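Local coordinates for protein cellulose 1,4-beta-cellobiosidase (Clostridium thermocellum, PDB 3ZQX) that is the family 3b carbohydrate-binding module of a cellulosomal cellobiohydrolase that acts on cellulose, a module apparently poor at adhering to cellulose in its natural form, at residues Y7-T12 and Y115-T120; K22-N27 and G92-I97; Q51-C56 and R102-S107; N65-F70 and E82-K87. The protein carries 1 engineered substitution. One frame throughout, in Å; residues are numbered along the deposited sequence. Where two conformers were deposited one is given.

Interaction 1: Y7-T12 and Y115-T120; sequences YLCENT and YSFDPT
Tyr7, Cys9 and Thr12 meet Phe117, Asp118 and Pro119 where a loop folds over strand 3-9 in the CBM3 beta-sandwich. The loop runs between strands 109-110 and 125-126.

One hydrogen bond crosses the contact. The backbone N of Asp118 donates to Tyr7 OH at 3.2 Å, and the N-H points almost straight at the oxygen (178°). Tyr7 CG, anti to its backbone N (chi1 161°), starts the ring on the side toward the 115-120 loop. The ring also stacks with Tyr127.

The Phe117 ring is packed from several directions. Its rim carbon CE1 is 3.6 Å from Asn11 O. The neighbouring rim carbon CZ is 3.5 Å from Thr12 O. Both carbonyls lie at the ring edge, near its plane, where the C-H groups are slightly positive. Cys9 SG forms an oblique sulfur-aromatic contact, 5.0 Å from the ring centroid. Pro119 CD lies over one face, toward the rim.

Aliphatic contacts finish the join. Thr12 CB meets Pro119 CB at 3.7 Å, and Thr12 CG2 touches the same carbon. The side of Cys9 rests on the backbone of Asp118 and Pro119.

The loop then makes an Asx turn at Asp118. Thr120 N (3.0 Å) and Thr120 OG1 (2.7 Å) reach Asp118 OD1 from the same face of the carboxylate.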
# COMPACT_ATOMS: atom_id res chain seq x y z
N TYR A 7 -1.93 -5.64 -6.49
CA TYR A 7 -2.52 -4.31 -6.54
C TYR A 7 -3.54 -4.24 -7.65
O TYR A 7 -3.44 -4.94 -8.66
CB TYR A 7 -1.41 -3.30 -6.83
CG TYR A 7 -1.78 -1.92 -7.36
CD1 TYR A 7 -2.12 -0.89 -6.51
CD2 TYR A 7 -1.69 -1.64 -8.72
CE1 TYR A 7 -2.39 0.38 -6.99
CE2 TYR A 7 -1.97 -0.37 -9.21
CZ TYR A 7 -2.31 0.64 -8.34
OH TYR A 7 -2.57 1.90 -8.85
N LEU A 8 -4.53 -3.38 -7.45
CA LEU A 8 -5.35 -2.87 -8.54
C LEU A 8 -5.68 -1.42 -8.25
O LEU A 8 -5.69 -0.98 -7.09
CB LEU A 8 -6.61 -3.72 -8.76
CG LEU A 8 -7.68 -3.75 -7.66
CD1 LEU A 8 -8.59 -2.54 -7.74
CD2 LEU A 8 -8.49 -5.03 -7.75
N CYS A 9 -5.94 -0.68 -9.32
CA CYS A 9 -6.25 0.74 -9.26
C CYS A 9 -7.73 0.96 -9.50
O CYS A 9 -8.29 0.41 -10.44
CB CYS A 9 -5.46 1.47 -10.34
SG CYS A 9 -5.71 3.24 -10.38
N GLU A 10 -8.36 1.75 -8.64
CA GLU A 10 -9.76 2.14 -8.82
C GLU A 10 -9.88 3.54 -9.40
O GLU A 10 -10.52 3.73 -10.43
CB GLU A 10 -10.61 1.91 -7.57
CG GLU A 10 -10.82 0.42 -7.32
CD GLU A 10 -11.86 0.12 -6.26
OE1 GLU A 10 -12.00 0.91 -5.30
OE2 GLU A 10 -12.54 -0.92 -6.38
N ASN A 11 -9.28 4.53 -8.74
CA ASN A 11 -9.35 5.88 -9.29
C ASN A 11 -8.18 6.12 -10.23
O ASN A 11 -7.02 6.24 -9.82
CB ASN A 11 -9.30 6.92 -8.17
CG ASN A 11 -10.65 7.14 -7.51
OD1 ASN A 11 -11.64 6.50 -7.86
ND2 ASN A 11 -10.69 8.06 -6.55
N THR A 12 -8.52 6.20 -11.52
CA THR A 12 -7.53 6.30 -12.59
C THR A 12 -7.26 7.71 -13.08
O THR A 12 -6.38 7.92 -13.90
CB THR A 12 -7.97 5.46 -13.79
OG1 THR A 12 -9.25 5.92 -14.25
CG2 THR A 12 -8.10 3.99 -13.40
N TYR A 115 5.02 7.15 -8.18
CA TYR A 115 5.72 5.94 -8.59
C TYR A 115 4.84 4.69 -8.58
O TYR A 115 4.92 3.87 -9.50
CB TYR A 115 6.92 5.74 -7.67
CG TYR A 115 7.72 4.47 -7.87
CD1 TYR A 115 8.72 4.41 -8.82
CD2 TYR A 115 7.51 3.36 -7.06
CE1 TYR A 115 9.48 3.26 -8.98
CE2 TYR A 115 8.27 2.22 -7.20
CZ TYR A 115 9.25 2.17 -8.16
OH TYR A 115 10.03 1.04 -8.34
N SER A 116 3.99 4.54 -7.57
CA SER A 116 3.21 3.31 -7.44
C SER A 116 1.88 3.32 -8.19
O SER A 116 1.18 2.32 -8.19
CB SER A 116 2.96 2.96 -5.96
OG SER A 116 4.18 2.76 -5.26
N PHE A 117 1.52 4.44 -8.82
CA PHE A 117 0.25 4.53 -9.54
C PHE A 117 0.32 3.81 -10.89
O PHE A 117 1.22 4.08 -11.67
CB PHE A 117 -0.03 6.02 -9.77
CG PHE A 117 -1.23 6.33 -10.64
CD1 PHE A 117 -2.51 5.96 -10.27
CD2 PHE A 117 -1.06 7.09 -11.80
CE1 PHE A 117 -3.60 6.30 -11.05
CE2 PHE A 117 -2.15 7.44 -12.57
CZ PHE A 117 -3.42 7.05 -12.20
N ASP A 118 -0.59 2.87 -11.14
CA ASP A 118 -0.71 2.26 -12.46
C ASP A 118 -2.17 2.08 -12.84
O ASP A 118 -2.78 1.08 -12.45
CB ASP A 118 0.06 0.95 -12.59
CG ASP A 118 0.14 0.48 -14.03
OD1 ASP A 118 -0.68 0.94 -14.86
OD2 ASP A 118 1.02 -0.36 -14.33
N PRO A 119 -2.75 3.06 -13.53
CA PRO A 119 -4.18 3.01 -13.85
C PRO A 119 -4.55 1.90 -14.83
O PRO A 119 -5.75 1.67 -15.05
CB PRO A 119 -4.45 4.39 -14.44
CG PRO A 119 -3.15 4.79 -15.05
CD PRO A 119 -2.09 4.24 -14.13
N THR A 120 -3.57 1.27 -15.47
CA THR A 120 -3.87 0.18 -16.38
C THR A 120 -4.16 -1.14 -15.67
O THR A 120 -4.63 -2.08 -16.31
CB THR A 120 -2.74 -0.07 -17.41
OG1 THR A 120 -1.61 -0.68 -16.78
CG2 THR A 120 -2.33 1.23 -18.10

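Interaction 2: K22-N27 and G92-I97; sequences KFNIVN and GQTGEI
Asn24 holds CG anti to its backbone N (chi1 -180°), whereas Gln93 places CG between its backbone N and carbonyl carbon (chi1 61°), and the two amides meet beside the paired backbones. Their planes are nearly perpendicular, 86° apart. Asn24 ND2 donates to Gln93 OE1 at 3.0 Å. The acceptor lies in the amide plane of Asn24, but the donor sits above the carbonyl plane of Gln93. Asn24 ND2 has a second acceptor, Gln6 OE1 on strand 3-9.

The backbones run antiparallel, with a bridge on each side of a register shift. Phe23 and Ile97 form a hydrogen-bonded pair, and Ile97 N reaches Phe23 O at 2.7 Å. Farther along, Val26 is bridged with Gln93, and Asn27 N bonds to Gly92 O at 2.8 Å. The register shifts by one residue between them. Gly95 lies in this shift, with a backbone conformation that suits glycine.

Thr94 spans the shift. Its N donates to Ile25 O, while its OG1 accepts from Ile25 N at 3.0 Å. The same hydroxyl donates to Gly95 O at 2.8 Å, on a carbonyl lone pair.

At the Lys22 end, Lys22 and Glu96 lie side by side and form a salt bridge, NZ to OE1 2.8 Å. The ammonium meets the carboxylate from above its plane. Gln98 NE2 also bonds to Glu96 OE1. On the inner side, Ile25 CD1 approaches Ile97 CD1, and Phe23 stacks on Phe99.

The threonine hydroxyl thus takes the place of a main-chain carbonyl as acceptor for Ile25 N, which is consistent with the register change here.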
# COMPACT_ATOMS: atom_id res chain seq x y z
N LYS A 22 -6.69 -1.13 -4.34
CA LYS A 22 -6.67 -2.21 -3.36
C LYS A 22 -5.32 -2.89 -3.37
O LYS A 22 -4.65 -2.95 -4.40
CB LYS A 22 -7.75 -3.26 -3.66
CG LYS A 22 -9.15 -2.70 -3.84
CD LYS A 22 -10.18 -3.82 -4.00
CE LYS A 22 -11.57 -3.25 -4.21
NZ LYS A 22 -12.60 -4.33 -4.21
N PHE A 23 -4.95 -3.42 -2.20
CA PHE A 23 -3.80 -4.29 -2.06
C PHE A 23 -4.27 -5.68 -1.64
O PHE A 23 -5.38 -5.86 -1.15
CB PHE A 23 -2.83 -3.82 -0.96
CG PHE A 23 -2.40 -2.38 -1.08
CD1 PHE A 23 -1.74 -1.92 -2.20
CD2 PHE A 23 -2.62 -1.50 -0.03
CE1 PHE A 23 -1.33 -0.59 -2.29
CE2 PHE A 23 -2.22 -0.18 -0.11
CZ PHE A 23 -1.57 0.27 -1.24
N ASN A 24 -3.42 -6.68 -1.87
CA ASN A 24 -3.61 -8.00 -1.29
C ASN A 24 -2.23 -8.51 -0.95
O ASN A 24 -1.38 -8.56 -1.84
CB ASN A 24 -4.30 -8.90 -2.31
CG ASN A 24 -4.55 -10.30 -1.80
OD1 ASN A 24 -4.74 -10.52 -0.60
ND2 ASN A 24 -4.56 -11.27 -2.71
N ILE A 25 -2.00 -8.91 0.30
CA ILE A 25 -0.71 -9.46 0.69
C ILE A 25 -0.84 -10.97 0.73
O ILE A 25 -1.66 -11.51 1.46
CB ILE A 25 -0.22 -8.91 2.04
CG1 ILE A 25 -0.02 -7.40 1.95
CG2 ILE A 25 1.07 -9.62 2.46
CD1 ILE A 25 0.24 -6.74 3.29
N VAL A 26 -0.02 -11.65 -0.07
CA VAL A 26 -0.10 -13.10 -0.22
C VAL A 26 1.17 -13.72 0.32
O VAL A 26 2.26 -13.31 -0.05
CB VAL A 26 -0.27 -13.48 -1.70
CG1 VAL A 26 -0.40 -14.99 -1.84
CG2 VAL A 26 -1.49 -12.79 -2.31
N ASN A 27 1.04 -14.71 1.21
CA ASN A 27 2.21 -15.36 1.75
C ASN A 27 2.45 -16.60 0.92
O ASN A 27 1.82 -17.64 1.13
CB ASN A 27 1.93 -15.73 3.21
CG ASN A 27 3.14 -16.26 3.91
OD1 ASN A 27 4.15 -16.57 3.28
ND2 ASN A 27 3.07 -16.36 5.23
N GLY A 92 -1.44 -18.38 2.85
CA GLY A 92 -2.62 -17.56 3.02
C GLY A 92 -2.48 -16.18 2.43
O GLY A 92 -1.45 -15.83 1.87
N GLN A 93 -3.54 -15.39 2.57
CA GLN A 93 -3.51 -14.02 2.08
C GLN A 93 -4.39 -13.16 2.96
O GLN A 93 -5.28 -13.67 3.66
CB GLN A 93 -4.00 -13.95 0.64
CG GLN A 93 -5.42 -14.42 0.43
CD GLN A 93 -5.92 -14.10 -0.96
OE1 GLN A 93 -5.14 -14.06 -1.92
NE2 GLN A 93 -7.21 -13.83 -1.08
N THR A 94 -4.16 -11.86 2.92
CA THR A 94 -5.03 -10.94 3.64
C THR A 94 -6.40 -10.84 3.00
O THR A 94 -7.39 -10.58 3.69
CB THR A 94 -4.43 -9.52 3.69
OG1 THR A 94 -4.14 -9.05 2.36
CG2 THR A 94 -3.16 -9.50 4.50
N GLY A 95 -6.47 -11.05 1.69
CA GLY A 95 -7.62 -10.59 0.93
C GLY A 95 -7.51 -9.09 0.72
O GLY A 95 -6.54 -8.45 1.14
N GLU A 96 -8.50 -8.52 0.05
CA GLU A 96 -8.42 -7.13 -0.33
C GLU A 96 -8.20 -6.21 0.86
O GLU A 96 -8.84 -6.36 1.92
CB GLU A 96 -9.67 -6.71 -1.11
CG GLU A 96 -10.95 -6.75 -0.29
CD GLU A 96 -12.15 -6.29 -1.08
OE1 GLU A 96 -12.15 -5.15 -1.57
OE2 GLU A 96 -13.12 -7.07 -1.20
N ILE A 97 -7.28 -5.26 0.68
CA ILE A 97 -7.16 -4.14 1.59
C ILE A 97 -7.49 -2.92 0.75
O ILE A 97 -6.67 -2.46 -0.04
CB ILE A 97 -5.73 -4.02 2.15
CG1 ILE A 97 -5.29 -5.33 2.82
CG2 ILE A 97 -5.64 -2.85 3.12
CD1 ILE A 97 -3.82 -5.36 3.22

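Interaction 3: Q51-C56 and R102-S107. Engineered in segment 102-107: Trp106 (natural residue Asn).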
# COMPACT_ATOMS: atom_id res chain seq x y z
N GLN A 51 -2.78 17.91 5.90
CA GLN A 51 -2.69 16.58 6.46
C GLN A 51 -3.15 15.53 5.46
O GLN A 51 -4.23 15.65 4.86
CB GLN A 51 -3.57 16.49 7.71
CG GLN A 51 -3.74 15.09 8.25
CD GLN A 51 -4.56 15.07 9.51
OE1 GLN A 51 -5.78 14.96 9.47
NE2 GLN A 51 -3.88 15.17 10.65
N LEU A 52 -2.33 14.51 5.29
CA LEU A 52 -2.68 13.34 4.52
C LEU A 52 -3.39 12.34 5.41
O LEU A 52 -3.00 12.13 6.57
CB LEU A 52 -1.43 12.69 3.95
CG LEU A 52 -0.85 13.42 2.74
CD1 LEU A 52 0.61 13.04 2.56
CD2 LEU A 52 -1.66 13.09 1.49
N GLN A 53 -4.42 11.70 4.87
CA GLN A 53 -5.22 10.73 5.60
C GLN A 53 -5.38 9.46 4.79
O GLN A 53 -5.59 9.49 3.57
CB GLN A 53 -6.60 11.32 5.88
CG GLN A 53 -6.54 12.62 6.63
CD GLN A 53 -7.90 13.25 6.82
OE1 GLN A 53 -8.84 12.97 6.09
NE2 GLN A 53 -8.00 14.12 7.82
N PHE A 54 -5.29 8.33 5.49
CA PHE A 54 -5.57 7.01 4.93
C PHE A 54 -6.93 6.54 5.43
O PHE A 54 -7.24 6.69 6.61
CB PHE A 54 -4.51 6.03 5.41
CG PHE A 54 -4.83 4.58 5.12
CD1 PHE A 54 -4.45 4.01 3.93
CD2 PHE A 54 -5.50 3.80 6.05
CE1 PHE A 54 -4.74 2.68 3.65
CE2 PHE A 54 -5.80 2.48 5.78
CZ PHE A 54 -5.41 1.92 4.58
N ILE A 55 -7.72 5.95 4.54
CA ILE A 55 -8.98 5.34 4.94
C ILE A 55 -9.15 4.01 4.23
O ILE A 55 -8.95 3.91 3.01
CB ILE A 55 -10.20 6.23 4.64
CG1 ILE A 55 -10.00 7.65 5.17
CG2 ILE A 55 -11.45 5.61 5.24
CD1 ILE A 55 -9.30 8.59 4.20
N CYS A 56 -9.50 2.98 5.00
CA CYS A 56 -9.81 1.66 4.46
C CYS A 56 -11.27 1.34 4.73
O CYS A 56 -11.66 1.14 5.89
CB CYS A 56 -8.94 0.59 5.11
SG CYS A 56 -9.43 -1.09 4.66
N ARG A 102 -6.27 10.70 0.98
CA ARG A 102 -6.84 12.01 0.70
C ARG A 102 -6.24 13.05 1.62
O ARG A 102 -5.50 12.71 2.54
CB ARG A 102 -8.36 11.98 0.83
CG ARG A 102 -8.88 11.69 2.20
CD ARG A 102 -10.39 11.57 2.04
NE ARG A 102 -11.10 11.19 3.25
CZ ARG A 102 -12.11 10.32 3.28
NH1 ARG A 102 -12.53 9.71 2.17
NH2 ARG A 102 -12.69 10.06 4.44
N TYR A 103 -6.51 14.31 1.34
CA TYR A 103 -6.12 15.40 2.22
C TYR A 103 -7.25 15.83 3.14
O TYR A 103 -8.42 15.80 2.75
CB TYR A 103 -5.69 16.60 1.38
CG TYR A 103 -4.38 16.42 0.66
CD1 TYR A 103 -3.18 16.62 1.32
CD2 TYR A 103 -4.34 16.06 -0.68
CE1 TYR A 103 -1.98 16.47 0.68
CE2 TYR A 103 -3.13 15.91 -1.34
CZ TYR A 103 -1.96 16.12 -0.66
OH TYR A 103 -0.73 15.99 -1.28
N ALA A 104 -6.91 16.25 4.36
CA ALA A 104 -7.91 16.77 5.29
C ALA A 104 -8.71 17.92 4.68
O ALA A 104 -9.88 18.09 5.00
CB ALA A 104 -7.25 17.22 6.58
N ASP A 105 -8.07 18.73 3.85
CA ASP A 105 -8.74 19.85 3.20
C ASP A 105 -9.30 19.52 1.82
O ASP A 105 -9.75 20.40 1.10
CB ASP A 105 -7.86 21.11 3.18
CG ASP A 105 -6.67 20.97 2.26
OD1 ASP A 105 -6.53 19.92 1.61
OD2 ASP A 105 -5.87 21.93 2.19
N TRP A 106 -9.23 18.25 1.43
CA TRP A 106 -9.81 17.80 0.16
C TRP A 106 -9.14 18.43 -1.06
O TRP A 106 -9.76 18.57 -2.11
CB TRP A 106 -11.34 17.98 0.16
CG TRP A 106 -12.02 17.01 1.08
CD1 TRP A 106 -12.47 17.25 2.34
CD2 TRP A 106 -12.33 15.64 0.80
NE1 TRP A 106 -13.03 16.11 2.87
CE2 TRP A 106 -12.96 15.11 1.94
CE3 TRP A 106 -12.12 14.81 -0.30
CZ2 TRP A 106 -13.39 13.79 2.01
CZ3 TRP A 106 -12.55 13.50 -0.23
CH2 TRP A 106 -13.17 13.00 0.91
N SER A 107 -7.85 18.72 -0.93
CA SER A 107 -7.04 19.15 -2.06
C SER A 107 -6.88 18.04 -3.09
O SER A 107 -7.09 16.86 -2.79
CB SER A 107 -5.64 19.56 -1.60
OG SER A 107 -5.68 20.71 -0.76
O HOH W 1 -10.49 14.38 4.33
O HOH W 2 -11.13 11.33 6.33
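Ile55 CD1 lies over one face of the Arg102 guanidinium, 3.3 Å from NE, and the two side chains cross at about a right angle. Arg102 CG lies between its backbone N and carbonyl carbon (chi1 64°), which sets it 3.7 Å from Ile55 CD1. The chain runs extended from there to NE. Trp106, an engineered residue, covers the opposite face with CZ2. The guanidinium is thus sandwiched between a methyl group and an indole. Water 2 lies at its edge, in plane, accepting from Arg102 NH2 at 2.8 Å and donating to Gln53 OE1. Arg102 NH1 makes a salt bridge to Glu18 and a hydrogen bond to Tyr57 OH, which probably restrict rotation of the group.

Water 1 joins Gln53 OE1 to Tyr103 O and lies over a face of the indole. Gln53 NE2 donates to Gln51 OE1 at 2.9 Å, on a lone pair.

Leu52 and Tyr103 form a non-hydrogen-bonded antiparallel pair on the other side of the sheet. Leu52 CD2 makes a CH-pi contact, 3.8 Å from the Tyr103 ring centroid. Gln53 N donates to Arg102 O at 2.8 Å, and Ala104 N donates to Gln51 O at 2.8 Å. The chain then leaves in a type I turn from Tyr103 to Trp106.

Strand 52-55 pairs with strand 97-103. Leu52 packs against Phe70, and Phe54 against Leu66 and Pro68, all on strand 66-71 of the facing sheet.

Interaction 4: N65-F70 and E82-K87; sequences NLIPSF and EFKDVK
Ile67 and Glu82 are a hydrogen-bonded antiparallel pair. Ile67 N donates to Glu82 O at 2.8 Å, and Glu82 N returns a bond to Ile67 O at 2.9 Å. Next along, Lys84 N donates to Asn65 O at 2.9 Å.

Water 4 ties the side chains to this ladder. It donates to Glu82 OE1 at 2.6 Å and to Ile67 O, and accepts from Ser69 OG. Water 3 donates to Asn65 OD1 and accepts a weak bond from Lys84 NZ. Asn65 ND2 bonds to Ile61 O, and Lys84 NZ has a stronger partner in Gly64 O.

Leu66 and Phe83 turn CG the same way, anti to the carbonyl carbon (chi1 -55° and -56°), and lie side by side. Leu66 CD2 is 3.5 Å from Phe83 CE2. On the other face, Ile67 CD1 lies over the backbone of Phe83, 3.6 Å from its C. Val86 CG2 packs across Asn65 CG at 3.7 Å.

The contact lies at the open end of the beta hairpin of strands 66-71 and 78-83. Strand 66-71 borders its five-stranded sheet, and strand 78-83 separates it from strand 38-43. Leu66 reaches across to Phe54 and Ile97 of the other sheet.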
# COMPACT_ATOMS: atom_id res chain seq x y z
N ASN A 65 -7.23 -3.15 12.35
CA ASN A 65 -5.93 -3.79 12.50
C ASN A 65 -4.85 -3.19 11.61
O ASN A 65 -3.72 -3.65 11.62
CB ASN A 65 -6.06 -5.29 12.27
CG ASN A 65 -6.74 -5.97 13.44
OD1 ASN A 65 -6.41 -5.68 14.58
ND2 ASN A 65 -7.71 -6.83 13.16
N LEU A 66 -5.21 -2.13 10.87
CA LEU A 66 -4.25 -1.40 10.06
C LEU A 66 -3.68 -0.23 10.85
O LEU A 66 -4.38 0.42 11.62
CB LEU A 66 -4.92 -0.86 8.80
CG LEU A 66 -5.64 -1.90 7.92
CD1 LEU A 66 -6.35 -1.24 6.75
CD2 LEU A 66 -4.67 -2.95 7.43
N ILE A 67 -2.39 0.03 10.63
CA ILE A 67 -1.70 1.14 11.28
C ILE A 67 -1.05 1.97 10.18
O ILE A 67 0.08 1.69 9.76
CB ILE A 67 -0.64 0.63 12.27
CG1 ILE A 67 -1.26 -0.35 13.28
CG2 ILE A 67 0.02 1.80 13.00
CD1 ILE A 67 -0.24 -1.02 14.19
N PRO A 68 -1.78 2.96 9.65
CA PRO A 68 -1.24 3.78 8.56
C PRO A 68 -0.33 4.90 9.03
O PRO A 68 -0.56 5.48 10.09
CB PRO A 68 -2.50 4.37 7.92
CG PRO A 68 -3.45 4.52 9.08
CD PRO A 68 -3.18 3.31 9.96
N SER A 69 0.62 5.27 8.18
CA SER A 69 1.44 6.45 8.40
C SER A 69 1.94 6.93 7.05
O SER A 69 1.72 6.27 6.03
CB SER A 69 2.61 6.14 9.35
OG SER A 69 3.45 5.11 8.85
N PHE A 70 2.64 8.06 7.05
CA PHE A 70 3.26 8.59 5.85
C PHE A 70 4.73 8.84 6.17
O PHE A 70 5.07 9.25 7.27
CB PHE A 70 2.54 9.85 5.38
CG PHE A 70 1.11 9.58 4.98
CD1 PHE A 70 0.82 9.18 3.69
CD2 PHE A 70 0.09 9.64 5.91
CE1 PHE A 70 -0.49 8.87 3.32
CE2 PHE A 70 -1.21 9.33 5.55
CZ PHE A 70 -1.50 8.95 4.26
N GLU A 82 1.41 -0.50 8.40
CA GLU A 82 1.81 -1.50 9.36
C GLU A 82 0.52 -2.13 9.90
O GLU A 82 -0.58 -1.75 9.50
CB GLU A 82 2.66 -0.87 10.46
CG GLU A 82 4.05 -0.52 9.95
CD GLU A 82 4.84 0.32 10.90
OE1 GLU A 82 4.46 1.49 11.10
OE2 GLU A 82 5.84 -0.18 11.46
N PHE A 83 0.67 -3.11 10.78
CA PHE A 83 -0.44 -3.94 11.19
C PHE A 83 -0.32 -4.30 12.65
O PHE A 83 0.77 -4.38 13.20
CB PHE A 83 -0.46 -5.25 10.39
CG PHE A 83 -0.49 -5.03 8.90
CD1 PHE A 83 0.69 -4.85 8.20
CD2 PHE A 83 -1.68 -4.98 8.21
CE1 PHE A 83 0.68 -4.60 6.83
CE2 PHE A 83 -1.71 -4.74 6.84
CZ PHE A 83 -0.53 -4.56 6.15
N LYS A 84 -1.47 -4.53 13.28
CA LYS A 84 -1.51 -5.17 14.59
C LYS A 84 -1.19 -6.65 14.42
O LYS A 84 -0.90 -7.11 13.31
CB LYS A 84 -2.89 -4.96 15.21
CG LYS A 84 -3.16 -3.49 15.52
CD LYS A 84 -4.46 -3.30 16.27
CE LYS A 84 -4.73 -1.82 16.51
NZ LYS A 84 -6.10 -1.60 17.06
N ASP A 85 -1.26 -7.42 15.52
CA ASP A 85 -0.73 -8.77 15.46
C ASP A 85 -1.88 -9.64 14.97
O ASP A 85 -2.61 -10.28 15.73
CB ASP A 85 -0.35 -9.16 16.92
CG ASP A 85 0.27 -10.54 17.05
OD1 ASP A 85 0.59 -11.18 16.04
OD2 ASP A 85 0.45 -11.00 18.20
N VAL A 86 -1.85 -9.83 13.65
CA VAL A 86 -2.82 -10.61 12.91
C VAL A 86 -1.98 -11.63 12.19
O VAL A 86 -1.05 -11.27 11.47
CB VAL A 86 -3.63 -9.79 11.88
CG1 VAL A 86 -4.47 -10.71 11.00
CG2 VAL A 86 -4.52 -8.78 12.59
N LYS A 87 -2.27 -12.90 12.42
CA LYS A 87 -1.47 -13.96 11.85
C LYS A 87 -1.83 -14.15 10.38
O LYS A 87 -3.01 -14.14 9.99
CB LYS A 87 -1.69 -15.26 12.63
CG LYS A 87 -1.64 -15.10 14.16
CD LYS A 87 -0.34 -14.48 14.65
CE LYS A 87 -0.25 -14.51 16.17
NZ LYS A 87 1.01 -13.89 16.68
O HOH W 3 -8.08 -4.21 16.36
O HOH W 4 2.64 2.79 9.74

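Interactions 1, 2 and 3 all reach the six-stranded sheet; 2 and 3 share strand 97-103, near its start and at its end. Interaction 4 belongs to the facing sheet. It touches interaction 2 through Ile25 and Ile97 on Phe83, and interaction 3 through Phe54 on Leu66 and Pro68, so the sandwich core lies between them. Interaction 1 adjoins interaction 2 by the pairing of strands 3-9 and 15-27. It joins strand 3-9 to a loop with a single hydrogen bond across, where interaction 2 has several. Interactions 1, 2 and 4 are partly buried. Interaction 3 is a surface contact, and waters bridge its polar groups, as in interaction 4.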